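Local coordinates for intracellular serine protease (Bacillus licheniformis, PDB 4ZOQ), which probably acts as a subtilisin-like serine endopeptidase of the S8 family that cleaves lanthipeptide precursors at specific sequences, at residues G69-N72 with K77-S80; T104-L109 with M120-D125; G130-N135 with E292-H297; G139-L144 with Y214-R219. One frame throughout, in Å; residues are numbered along the deposited sequence.

Contact 1: G69-N72 with K77-S80; sequences GGWN and KPVS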
# COMPACT_ATOMS: atom_id res chain seq x y z
N GLY B 69 -5.14 12.51 12.82
CA GLY B 69 -3.86 11.90 12.55
C GLY B 69 -4.09 10.40 12.45
O GLY B 69 -5.16 9.94 12.03
N GLY B 70 -3.12 9.62 12.89
CA GLY B 70 -3.27 8.19 12.82
C GLY B 70 -2.45 7.46 13.86
O GLY B 70 -1.73 8.08 14.65
N TRP B 71 -2.52 6.13 13.83
CA TRP B 71 -1.88 5.34 14.86
C TRP B 71 -0.51 4.79 14.46
O TRP B 71 -0.31 4.31 13.34
CB TRP B 71 -2.81 4.21 15.26
CG TRP B 71 -2.43 3.57 16.54
CD1 TRP B 71 -1.99 2.30 16.73
CD2 TRP B 71 -2.41 4.20 17.83
NE1 TRP B 71 -1.74 2.08 18.07
CE2 TRP B 71 -1.97 3.25 18.76
CE3 TRP B 71 -2.73 5.49 18.28
CZ2 TRP B 71 -1.86 3.53 20.12
CZ3 TRP B 71 -2.60 5.77 19.64
CH2 TRP B 71 -2.18 4.79 20.54
N ASN B 72 0.45 4.93 15.36
CA ASN B 72 1.75 4.27 15.25
C ASN B 72 1.73 2.95 16.05
O ASN B 72 1.68 2.97 17.28
CB ASN B 72 2.84 5.22 15.75
CG ASN B 72 4.22 4.61 15.72
OD1 ASN B 72 4.41 3.39 15.62
ND2 ASN B 72 5.23 5.48 15.82
N LYS B 77 1.70 4.97 19.98
CA LYS B 77 1.40 6.38 20.11
C LYS B 77 0.73 6.86 18.81
O LYS B 77 0.82 6.17 17.79
CB LYS B 77 2.72 7.11 20.46
CG LYS B 77 2.89 8.58 20.11
CD LYS B 77 4.14 9.15 20.81
CE LYS B 77 5.31 8.16 20.92
NZ LYS B 77 6.16 8.04 19.68
N PRO B 78 0.01 8.01 18.84
CA PRO B 78 -0.45 8.57 17.56
C PRO B 78 0.74 8.94 16.67
O PRO B 78 1.81 9.24 17.20
CB PRO B 78 -1.28 9.78 17.98
CG PRO B 78 -0.79 10.13 19.34
CD PRO B 78 -0.43 8.82 19.98
N VAL B 79 0.57 8.90 15.34
CA VAL B 79 1.65 9.23 14.40
C VAL B 79 2.11 10.66 14.60
O VAL B 79 1.29 11.57 14.68
CB VAL B 79 1.19 9.05 12.91
CG1 VAL B 79 2.20 9.66 11.94
CG2 VAL B 79 0.94 7.59 12.58
N SER B 80 3.42 10.85 14.68
CA SER B 80 3.98 12.19 14.89
C SER B 80 4.86 12.67 13.73
O SER B 80 5.32 13.82 13.71
CB SER B 80 4.78 12.23 16.19
OG SER B 80 5.81 11.28 16.16
O HOH W 1 4.58 8.44 17.08

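Contact 2: T104-L109 with M120-D125; sequences TPYQVL and MKAMVD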
# COMPACT_ATOMS: atom_id res chain seq x y z
N THR B 104 -5.19 8.61 5.78
CA THR B 104 -4.91 8.29 7.18
C THR B 104 -3.70 7.38 7.32
O THR B 104 -3.72 6.25 6.84
CB THR B 104 -6.09 7.58 7.85
OG1 THR B 104 -7.32 8.25 7.56
CG2 THR B 104 -5.86 7.49 9.36
N PRO B 105 -2.67 7.84 8.05
CA PRO B 105 -1.45 7.04 8.22
C PRO B 105 -1.62 5.96 9.30
O PRO B 105 -2.05 6.29 10.41
CB PRO B 105 -0.40 8.08 8.66
CG PRO B 105 -1.22 9.13 9.40
CD PRO B 105 -2.61 9.14 8.75
N TYR B 106 -1.35 4.71 8.94
CA TYR B 106 -1.22 3.61 9.89
C TYR B 106 0.22 3.16 9.88
O TYR B 106 0.61 2.34 9.03
CB TYR B 106 -2.14 2.44 9.54
CG TYR B 106 -3.62 2.73 9.73
CD1 TYR B 106 -4.30 3.58 8.87
CD2 TYR B 106 -4.32 2.15 10.77
CE1 TYR B 106 -5.64 3.84 9.02
CE2 TYR B 106 -5.68 2.40 10.94
CZ TYR B 106 -6.33 3.25 10.07
OH TYR B 106 -7.67 3.50 10.23
N GLN B 107 1.00 3.69 10.82
CA GLN B 107 2.45 3.49 10.86
C GLN B 107 2.84 2.12 11.41
O GLN B 107 2.73 1.86 12.60
CB GLN B 107 3.12 4.60 11.69
CG GLN B 107 4.64 4.43 11.76
CD GLN B 107 5.34 5.69 12.25
OE1 GLN B 107 4.69 6.65 12.65
NE2 GLN B 107 6.65 5.70 12.17
N VAL B 108 3.28 1.25 10.51
CA VAL B 108 3.70 -0.09 10.90
C VAL B 108 5.14 -0.37 10.52
O VAL B 108 5.65 -1.46 10.74
CB VAL B 108 2.79 -1.14 10.27
CG1 VAL B 108 1.34 -0.88 10.65
CG2 VAL B 108 2.93 -1.12 8.75
N LEU B 109 5.79 0.63 9.94
CA LEU B 109 7.19 0.52 9.53
C LEU B 109 8.01 1.65 10.12
O LEU B 109 7.50 2.75 10.38
CB LEU B 109 7.34 0.55 8.00
CG LEU B 109 6.54 -0.41 7.11
CD1 LEU B 109 6.75 -0.03 5.65
CD2 LEU B 109 6.98 -1.84 7.36
N MET B 120 -1.54 -6.55 9.51
CA MET B 120 -2.86 -7.15 9.65
C MET B 120 -3.73 -6.34 10.61
O MET B 120 -4.90 -6.06 10.33
CB MET B 120 -2.76 -8.59 10.16
CG MET B 120 -1.93 -9.48 9.29
SD MET B 120 -2.06 -11.23 9.75
CE MET B 120 -0.38 -11.75 9.39
N LYS B 121 -3.14 -5.92 11.73
CA LYS B 121 -3.89 -5.17 12.72
C LYS B 121 -4.34 -3.85 12.12
O LYS B 121 -5.48 -3.43 12.31
CB LYS B 121 -3.07 -4.95 13.97
CG LYS B 121 -3.87 -4.35 15.11
CD LYS B 121 -2.94 -4.07 16.28
CE LYS B 121 -2.88 -5.25 17.22
NZ LYS B 121 -1.87 -5.06 18.28
N ALA B 122 -3.43 -3.20 11.39
CA ALA B 122 -3.76 -1.95 10.72
C ALA B 122 -4.84 -2.17 9.66
O ALA B 122 -5.77 -1.36 9.52
CB ALA B 122 -2.52 -1.33 10.09
N MET B 123 -4.78 -3.29 8.96
CA MET B 123 -5.79 -3.56 7.95
C MET B 123 -7.15 -3.60 8.62
O MET B 123 -8.10 -2.94 8.18
CB MET B 123 -5.52 -4.89 7.23
CG MET B 123 -4.34 -4.84 6.25
SD MET B 123 -3.94 -6.46 5.54
CE MET B 123 -5.35 -6.79 4.46
N VAL B 124 -7.23 -4.35 9.70
CA VAL B 124 -8.50 -4.55 10.35
C VAL B 124 -9.02 -3.25 10.94
O VAL B 124 -10.19 -2.89 10.76
CB VAL B 124 -8.40 -5.63 11.43
CG1 VAL B 124 -9.69 -5.70 12.21
CG2 VAL B 124 -8.11 -6.95 10.76
N ASP B 125 -8.14 -2.52 11.60
CA ASP B 125 -8.53 -1.23 12.16
C ASP B 125 -9.03 -0.31 11.07
O ASP B 125 -10.07 0.32 11.22
CB ASP B 125 -7.38 -0.58 12.93
CG ASP B 125 -7.09 -1.27 14.26
OD1 ASP B 125 -7.96 -2.04 14.74
OD2 ASP B 125 -6.00 -1.06 14.83

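Contact 3: G130-N135 with E292-H297; sequences GHEVIN and EYRERH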
# COMPACT_ATOMS: atom_id res chain seq x y z
N GLY B 130 -13.88 2.94 8.82
CA GLY B 130 -14.63 3.47 7.71
C GLY B 130 -13.83 3.84 6.46
O GLY B 130 -14.36 4.52 5.60
N HIS B 131 -12.62 3.29 6.31
CA HIS B 131 -11.80 3.52 5.11
C HIS B 131 -12.29 2.66 3.95
O HIS B 131 -12.43 1.45 4.09
CB HIS B 131 -10.34 3.20 5.39
CG HIS B 131 -9.68 4.17 6.33
ND1 HIS B 131 -9.85 4.11 7.70
CD2 HIS B 131 -8.90 5.24 6.08
CE1 HIS B 131 -9.18 5.10 8.26
NE2 HIS B 131 -8.60 5.81 7.30
N GLU B 132 -12.50 3.28 2.79
CA GLU B 132 -12.97 2.54 1.63
C GLU B 132 -11.84 1.94 0.80
O GLU B 132 -12.06 1.00 0.03
CB GLU B 132 -13.84 3.44 0.74
CG GLU B 132 -15.13 3.94 1.34
CD GLU B 132 -15.03 5.34 1.96
OE1 GLU B 132 -13.98 5.72 2.56
OE2 GLU B 132 -16.02 6.09 1.76
N VAL B 133 -10.64 2.49 0.96
CA VAL B 133 -9.44 2.01 0.25
C VAL B 133 -8.22 1.86 1.19
O VAL B 133 -7.97 2.72 2.05
CB VAL B 133 -9.05 2.94 -0.91
CG1 VAL B 133 -7.75 2.44 -1.58
CG2 VAL B 133 -10.19 3.07 -1.91
N ILE B 134 -7.50 0.75 1.04
CA ILE B 134 -6.24 0.54 1.75
C ILE B 134 -5.06 0.39 0.79
O ILE B 134 -5.11 -0.32 -0.22
CB ILE B 134 -6.32 -0.70 2.69
CG1 ILE B 134 -7.40 -0.50 3.76
CG2 ILE B 134 -4.96 -1.00 3.33
CD1 ILE B 134 -7.73 -1.74 4.55
N ASN B 135 -3.98 1.08 1.09
CA ASN B 135 -2.78 0.94 0.31
C ASN B 135 -1.65 0.38 1.16
O ASN B 135 -1.30 0.98 2.19
CB ASN B 135 -2.36 2.29 -0.28
CG ASN B 135 -1.16 2.17 -1.16
OD1 ASN B 135 -1.26 1.96 -2.39
ND2 ASN B 135 0.00 2.27 -0.55
N GLU B 292 -16.49 9.92 -7.46
CA GLU B 292 -17.42 10.23 -8.53
C GLU B 292 -18.72 9.43 -8.40
O GLU B 292 -19.82 9.98 -8.54
CB GLU B 292 -16.81 9.98 -9.89
CG GLU B 292 -17.80 10.24 -10.99
CD GLU B 292 -17.16 10.74 -12.24
OE1 GLU B 292 -16.19 11.53 -12.15
OE2 GLU B 292 -17.64 10.35 -13.33
N TYR B 293 -18.60 8.14 -8.12
CA TYR B 293 -19.77 7.27 -8.07
C TYR B 293 -20.73 7.72 -6.97
O TYR B 293 -21.95 7.78 -7.16
CB TYR B 293 -19.35 5.82 -7.84
CG TYR B 293 -20.47 4.82 -7.97
CD1 TYR B 293 -21.40 4.63 -6.94
CD2 TYR B 293 -20.63 4.07 -9.14
CE1 TYR B 293 -22.44 3.69 -7.06
CE2 TYR B 293 -21.66 3.14 -9.29
CZ TYR B 293 -22.56 2.96 -8.25
OH TYR B 293 -23.58 2.05 -8.40
N ARG B 294 -20.18 8.11 -5.83
CA ARG B 294 -21.02 8.46 -4.69
C ARG B 294 -21.70 9.79 -5.01
O ARG B 294 -22.84 10.04 -4.65
CB ARG B 294 -20.18 8.56 -3.44
CG ARG B 294 -19.67 7.22 -2.95
CD ARG B 294 -18.82 7.38 -1.70
NE ARG B 294 -19.65 7.70 -0.55
CZ ARG B 294 -19.19 7.89 0.68
NH1 ARG B 294 -17.89 7.80 0.92
NH2 ARG B 294 -20.04 8.19 1.66
N GLU B 295 -20.99 10.62 -5.76
CA GLU B 295 -21.51 11.91 -6.18
C GLU B 295 -22.67 11.77 -7.16
O GLU B 295 -23.62 12.55 -7.13
CB GLU B 295 -20.40 12.74 -6.80
CG GLU B 295 -20.77 14.19 -7.00
CD GLU B 295 -19.57 15.07 -7.23
OE1 GLU B 295 -19.75 16.15 -7.83
OE2 GLU B 295 -18.44 14.64 -6.91
N ARG B 296 -22.61 10.75 -8.00
CA ARG B 296 -23.61 10.62 -9.03
C ARG B 296 -24.87 9.89 -8.52
O ARG B 296 -25.96 10.14 -9.02
CB ARG B 296 -23.04 9.89 -10.25
CG ARG B 296 -22.05 10.73 -11.05
CD ARG B 296 -21.72 10.03 -12.32
NE ARG B 296 -20.81 10.77 -13.18
CZ ARG B 296 -21.18 11.69 -14.06
NH1 ARG B 296 -22.46 12.03 -14.18
NH2 ARG B 296 -20.25 12.30 -14.81
N HIS B 297 -24.70 8.97 -7.57
CA HIS B 297 -25.82 8.11 -7.15
C HIS B 297 -26.27 8.25 -5.67
O HIS B 297 -27.32 7.75 -5.29
CB HIS B 297 -25.43 6.64 -7.43
CG HIS B 297 -24.90 6.39 -8.82
ND1 HIS B 297 -25.71 6.21 -9.92
CD2 HIS B 297 -23.63 6.26 -9.27
CE1 HIS B 297 -24.96 6.01 -10.99
NE2 HIS B 297 -23.69 6.03 -10.62

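Contact 4: G139-L144 with Y214-R219; sequences GSYTSL and YSNQGR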
# COMPACT_ATOMS: atom_id res chain seq x y z
N GLY B 139 5.96 -5.25 1.71
CA GLY B 139 5.65 -6.66 1.69
C GLY B 139 6.80 -7.46 2.28
O GLY B 139 7.85 -6.90 2.58
N SER B 140 6.59 -8.75 2.46
CA SER B 140 7.66 -9.61 2.93
C SER B 140 7.71 -10.81 2.01
O SER B 140 6.68 -11.19 1.44
CB SER B 140 7.42 -10.04 4.37
OG SER B 140 6.32 -10.93 4.45
N TYR B 141 8.90 -11.38 1.84
CA TYR B 141 9.04 -12.65 1.11
C TYR B 141 9.09 -13.79 2.11
O TYR B 141 10.06 -13.95 2.85
CB TYR B 141 10.27 -12.63 0.23
CG TYR B 141 10.21 -11.57 -0.84
CD1 TYR B 141 10.54 -10.25 -0.53
CD2 TYR B 141 9.80 -11.86 -2.14
CE1 TYR B 141 10.48 -9.26 -1.48
CE2 TYR B 141 9.75 -10.87 -3.12
CZ TYR B 141 10.10 -9.56 -2.78
OH TYR B 141 10.06 -8.54 -3.72
N THR B 142 8.00 -14.55 2.13
CA THR B 142 7.76 -15.52 3.18
C THR B 142 7.88 -16.95 2.70
O THR B 142 7.19 -17.36 1.76
CB THR B 142 6.32 -15.32 3.77
OG1 THR B 142 6.20 -14.01 4.34
CG2 THR B 142 5.98 -16.39 4.80
N SER B 143 8.72 -17.74 3.39
CA SER B 143 8.81 -19.16 3.10
C SER B 143 7.57 -19.86 3.60
O SER B 143 7.14 -19.65 4.74
CB SER B 143 10.06 -19.78 3.74
OG SER B 143 11.24 -19.09 3.34
N LEU B 144 6.98 -20.68 2.74
CA LEU B 144 5.77 -21.38 3.11
C LEU B 144 6.09 -22.73 3.77
O LEU B 144 5.62 -23.77 3.34
CB LEU B 144 4.88 -21.57 1.89
CG LEU B 144 4.23 -20.29 1.37
CD1 LEU B 144 3.37 -20.56 0.15
CD2 LEU B 144 3.42 -19.64 2.47
N TYR B 214 12.72 -3.73 -12.43
CA TYR B 214 12.68 -4.28 -11.08
C TYR B 214 11.32 -4.87 -10.76
O TYR B 214 11.14 -5.57 -9.78
CB TYR B 214 13.03 -3.20 -10.07
CG TYR B 214 12.11 -2.00 -10.17
CD1 TYR B 214 10.85 -2.04 -9.63
CD2 TYR B 214 12.52 -0.82 -10.81
CE1 TYR B 214 9.98 -0.97 -9.73
CE2 TYR B 214 11.66 0.29 -10.90
CZ TYR B 214 10.37 0.19 -10.35
OH TYR B 214 9.46 1.21 -10.40
N SER B 215 10.33 -4.56 -11.58
CA SER B 215 8.97 -4.91 -11.20
C SER B 215 8.72 -6.44 -11.19
O SER B 215 8.91 -7.11 -12.19
CB SER B 215 8.01 -4.20 -12.14
OG SER B 215 6.69 -4.31 -11.70
N ASN B 216 8.32 -6.97 -10.04
CA ASN B 216 7.94 -8.37 -9.93
C ASN B 216 6.79 -8.69 -10.88
O ASN B 216 5.89 -7.86 -11.07
CB ASN B 216 7.53 -8.73 -8.48
CG ASN B 216 8.73 -8.90 -7.54
OD1 ASN B 216 9.87 -9.06 -7.98
ND2 ASN B 216 8.47 -8.87 -6.26
N GLN B 217 6.83 -9.89 -11.44
CA GLN B 217 5.87 -10.35 -12.43
C GLN B 217 5.24 -11.62 -11.93
O GLN B 217 5.81 -12.28 -11.07
CB GLN B 217 6.59 -10.59 -13.78
CG GLN B 217 7.32 -9.34 -14.27
CD GLN B 217 8.02 -9.51 -15.62
OE1 GLN B 217 7.90 -10.54 -16.28
NE2 GLN B 217 8.73 -8.47 -16.06
N GLY B 218 4.10 -12.00 -12.50
CA GLY B 218 3.41 -13.21 -12.10
C GLY B 218 1.92 -13.12 -12.34
O GLY B 218 1.41 -12.05 -12.65
N ARG B 219 1.22 -14.24 -12.16
CA ARG B 219 -0.21 -14.29 -12.39
C ARG B 219 -0.96 -13.40 -11.41
O ARG B 219 -2.10 -13.03 -11.69
CB ARG B 219 -0.71 -15.73 -12.29
CG ARG B 219 -0.07 -16.65 -13.31
CD ARG B 219 -0.63 -18.06 -13.30
NE ARG B 219 0.40 -18.99 -13.73
CZ ARG B 219 1.24 -19.61 -12.92
NH1 ARG B 219 1.12 -19.49 -11.61
NH2 ARG B 219 2.17 -20.41 -13.42

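Contact 1: G69-N72 with K77-S80
Trp71 and Pro78 form the antiparallel non-hydrogen-bonded pair of a short, weakly bonded hairpin made of strands 71-72 and 77-78. Asn72 N donates to Lys77 O at 2.8 Å. The return bond from Lys77 N to Asn72 O is weak, at 3.4 Å. Val79 N also donates to Gly70 O; the modelled length is very short and its exact value is doubtful. The side chains of Trp71 and Pro78 diverge at the start.

The Trp71 ring nevertheless folds back over the partner strand. Its CG is anti to the backbone N (chi1 -164°), which lays one ring face over the Lys77 carbonyl. Lys77 O sits 3.6 Å above the ring plane, toward the rim. The ring also reaches the proline, with Trp71 CZ3 3.8 Å from Pro78 CD. Val79 CG2 packs 3.4 Å from Gly70 O and also lies near Trp71 O.

One water ties the polar ends together. It accepts from Asn72 ND2 and Lys77 NZ, donates to Pro78 O at 2.9 Å, and also bonds Ser80 OG. The amide of Asn72 is fixed at its other end too. Asn72 OD1 accepts from the backbone N of Ile74 and of Asp75, as in an Asx turn, and so shapes the hairpin loop.

The hairpin lies against strand 102-110. Trp71 bonds Gln107 through the backbone, Asn72 and Val79 pack on Gln107, and Val79 also touches Pro105.

Contact 2: T104-L109 with M120-D125
Tyr106, Val108 and Ala122 meet inside a beta-alpha-beta crossover of the subtilisin-like alpha/beta fold. Strand 102-110 leads into helix 116-128, which returns the chain to parallel strand 133-136. The contact joins the end of the first strand to the helix.

Ala122 is the helix residue at the centre of the contact. Its CB lies 3.8 Å from Tyr106 CB and 3.9 Å from Val108 CG1, so one methyl bridges two side chains. The small residue lets the helix come close: the CA atoms of Tyr106 and Ala122 are 6.2 Å apart. Strand 46-51 backs this spot, with Ile50 touching both Val108 and Ala122. The side chain of Val108 is about 6 Å from that of Asp51, a predicted member of the charge relay system.

Tyr106 CG is anti to the carbonyl carbon (chi1 -69°), which runs the ring along the helix toward its C-terminal end. Its hydroxyl is hydrogen-bonded to Asp129 OD2, and the ring meets His131 edge-to-face. A leucine in place of Tyr106 would probably leave Asp129 without this partner and open a gap beside His131. Asp125 turns its carboxylate to the hydroxyl of Tyr73. Asp125 CB stays by the ring, 4.0 Å from Tyr106 CE2.

Contact 3: G130-N135 with E292-H297
Glu132 and Arg294 form a salt bridge in the alpha/beta fold, between the segment leading into strand 133-136 and the C-terminal end of helix 275-297. The two backbones are far apart, with the CA atoms of Glu132 and Arg294 separated by 11.8 Å. Only these two side chains span the distance.

The close part is a single pair of atoms. Glu132 OE2 lies 2.7 Å from Arg294 NH1. The side chains cross at about a right angle, and the carboxylate and guanidinium planes are 58° apart. One oxygen therefore meets one nitrogen, rather than two parallel pairs. Both chains bend to get there. Glu132 turns at chi2 (96°), and Arg294 turns at chi3. The other carboxylate oxygen, Glu132 OE1, accepts from the backbone N of Lys46, so both carboxylate oxygens have a partner.

Behind Glu132 the strand is well packed. Val133 lies on Ile290 of the same helix and on Phe170 of the next strand. Gly130, two residues before Glu132, is the C-prime residue of a Schellman motif that ends helix 116-128.

The helix side is looser. The rest of segment 292-297 packs and pairs within itself and does not touch segment 130-135. Glu292, Arg296 and His297 also touch a crystal neighbour, which may influence their conformations. His297 CD2 sits over the centre of the Tyr293 ring, 3.4 Å above its plane. Arg296 is exposed and makes a salt bridge one turn back with Glu292. Arg296 NE donates to Glu292 OE2 at 3.2 Å, with the oxygen in the guanidinium plane and the N-H...O angle 168°.

Contact 4: G139-L144 with Y214-R219
The backbones of strand 140-143 and the irregular loop 214-219 do not meet, since the CA atoms of Tyr141 and Asn216 are 11.9 Å apart. The two side chains bridge the gap from opposite directions.

Asn216 ND2 donates to Tyr141 OH at 3.0 Å, with an N-H...O angle of 150°. The hydroxyl lies close to the amide plane. The nitrogen lies at the ring edge, near its plane. Ring and amide planes are nearly perpendicular, 87° apart. Tyr141 CG is anti to its carbonyl carbon (chi1 -62°), and this sends the ring out from the strand toward the loop.

Asn216 ND2 has a stronger partner in Ala173 O. Its backbone bonds to Gly174 as well, and these bonds hold the amide where it can donate to Tyr141 OH. The Tyr141 ring has further neighbours: Lys176 makes a cation-pi contact, and the ring of His191 meets it on the paired strand 189-192. Replacing Tyr141 by an alanine is likely to cost Asn216 its hydroxyl partner and to leave Lys176 without its aromatic ring.

The contact joins the two-stranded antiparallel sheet of 140-143 and 189-192 to loop 214-219, which is bonded in turn to the segment after strand 168-172. In subtilases that segment carries the oxyanion-hole asparagine, probably Asn175 here. The Tyr141 side chain is about 11 Å from that of Ser276, the predicted nucleophile, consistent with a place in the surround of a subtilisin-like active site.

From the N terminus, contact 1 closes first, as a local hairpin loop of four residues. Contact 2 follows in series and closes the ten-residue link from strand 102-110 to helix 116-128. These two touch, and Gln107 belongs to both neighbourhoods. Contact 2 also meets contact 3, where Thr104 OG1 probably bonds His131 NE2. Contact 3 then opens after the same helix and closes across 156 residues, tying the sheet to the end of helix 275-297. Contact 4 is nested inside that loop. It starts on the strand just after 133-136 and closes on the loop before strand 221-226. No two contacts cross.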